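Local coordinates for YCAC GENE product (PDB 1YAC), which is probably a hydrolase of the isochorismatase family, working as an octamer, with a substrate that remains unknown, at residues 82-85 with 89-92. Residues are numbered along the deposited sequence; the frame is centred on the assembly and turned at random.
Sequences IARP and NAWD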
loop_
_atom_site.group_PDB
_atom_site.type_symbol
_atom_site.label_atom_id
_atom_site.label_comp_id
_atom_site.label_asym_id
_atom_site.label_seq_id
_atom_site.Cartn_x
_atom_site.Cartn_y
_atom_site.Cartn_z
ATOM N N ILE A 82 21.240 -17.642 27.557
ATOM C CA ILE A 82 20.290 -18.609 28.079
ATOM C C ILE A 82 19.535 -19.312 26.951
ATOM O O ILE A 82 18.700 -18.711 26.271
ATOM C CB ILE A 82 19.276 -17.929 29.056
ATOM C CG1 ILE A 82 20.013 -17.255 30.226
ATOM C CG2 ILE A 82 18.300 -18.946 29.613
ATOM C CD1 ILE A 82 20.567 -15.886 29.917
ATOM N N ALA A 83 19.918 -20.554 26.685
ATOM C CA ALA A 83 19.258 -21.363 25.662
ATOM C C ALA A 83 18.111 -22.030 26.401
ATOM O O ALA A 83 18.334 -22.934 27.212
ATOM C CB ALA A 83 20.220 -22.415 25.099
ATOM N N ARG A 84 16.905 -21.504 26.220
ATOM C CA ARG A 84 15.724 -22.043 26.883
ATOM C C ARG A 84 15.257 -23.311 26.177
ATOM O O ARG A 84 14.920 -23.297 24.990
ATOM C CB ARG A 84 14.599 -21.002 26.899
ATOM C CG ARG A 84 15.075 -19.590 27.211
ATOM C CD ARG A 84 13.916 -18.652 27.532
ATOM N NE ARG A 84 12.886 -18.591 26.489
ATOM C CZ ARG A 84 13.022 -17.963 25.326
ATOM N NH1 ARG A 84 14.151 -17.333 25.029
ATOM N NH2 ARG A 84 12.023 -17.966 24.455
ATOM N N PRO A 85 15.207 -24.429 26.907
ATOM C CA PRO A 85 14.769 -25.683 26.293
ATOM C C PRO A 85 13.260 -25.800 26.128
ATOM O O PRO A 85 12.794 -26.606 25.321
ATOM C CB PRO A 85 15.304 -26.754 27.250
ATOM C CG PRO A 85 15.840 -26.011 28.461
ATOM C CD PRO A 85 15.419 -24.586 28.354
ATOM N N ASN A 89 7.876 -17.840 27.194
ATOM C CA ASN A 89 8.112 -16.506 27.770
ATOM C C ASN A 89 9.462 -16.646 28.511
ATOM O O ASN A 89 9.587 -17.455 29.440
ATOM C CB ASN A 89 7.020 -16.149 28.777
ATOM C CG ASN A 89 7.292 -14.841 29.484
ATOM O OD1 ASN A 89 8.315 -14.197 29.272
ATOM N ND2 ASN A 89 6.359 -14.428 30.318
ATOM N N ALA A 90 10.480 -15.899 28.072
ATOM C CA ALA A 90 11.805 -15.940 28.691
ATOM C C ALA A 90 11.754 -15.664 30.188
ATOM O O ALA A 90 12.576 -16.187 30.949
ATOM C CB ALA A 90 12.740 -14.939 28.023
ATOM N N TRP A 91 10.793 -14.839 30.607
ATOM C CA TRP A 91 10.641 -14.514 32.022
ATOM C C TRP A 91 10.291 -15.737 32.869
ATOM O O TRP A 91 10.467 -15.707 34.074
ATOM C CB TRP A 91 9.605 -13.412 32.237
ATOM C CG TRP A 91 9.952 -12.565 33.422
ATOM C CD1 TRP A 91 9.473 -12.694 34.704
ATOM C CD2 TRP A 91 10.873 -11.465 33.450
ATOM N NE1 TRP A 91 10.042 -11.744 35.519
ATOM C CE2 TRP A 91 10.904 -10.979 34.777
ATOM C CE3 TRP A 91 11.676 -10.844 32.478
ATOM C CZ2 TRP A 91 11.710 -9.895 35.157
ATOM C CZ3 TRP A 91 12.471 -9.771 32.856
ATOM C CH2 TRP A 91 12.484 -9.308 34.185
ATOM N N ASP A 92 9.759 -16.786 32.246
ATOM C CA ASP A 92 9.430 -18.022 32.956
ATOM C C ASP A 92 10.672 -18.880 33.197
ATOM O O ASP A 92 10.606 -19.888 33.906
ATOM C CB ASP A 92 8.393 -18.832 32.181
ATOM C CG ASP A 92 6.979 -18.307 32.366
ATOM O OD1 ASP A 92 6.702 -17.666 33.404
ATOM O OD2 ASP A 92 6.138 -18.538 31.474
#
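One face of the Arg84 guanidinium is covered by Ala90, whose methyl CB stands 3.7 Å above its plane, displaced toward the rim. The backbone of Ala90 shares this face, its CA lying 3.6 Å from Arg84 NE, while the backbone carbonyl carbon of Asn89 approaches obliquely. Nearer the strand, Arg84 CD rests against Ala90 CB at 3.9 Å. The N-H groups turn elsewhere: NE to the backbone oxygen of Asn87, NH2 weakly to that of Ile88, and NH1 to Thr57 OG1 and, in a salt bridge, to Asp19 OD1. The chain runs straight through chi2 (-167°) and then bends at chi3 (-55°), which sets one face of the planar group against the returning chain. With an alanine at Arg84, the backbone oxygen of Asn87 and the carboxylate of Asp19 would probably lose the guanidinium as a partner and a gap would open beneath Ala90. The chain beyond folds into an Asx turn, in which Asn89 OD1 accepts the backbone N-H of Trp91 at 2.9 Å from above the carbonyl plane, and Asp92 N bonds to Asn89 O, also at 2.9 Å. Asn89 ND2 reaches Ser125 on helix 115-128. Arg84 thus ties down the loop through Asn87 and packs the 3-10 turn against strand 81-84, outermost on its side of the sheet within this chain, a strand-to-helix connection in the three-layer alpha-beta-alpha sandwich of the isochorismatase family.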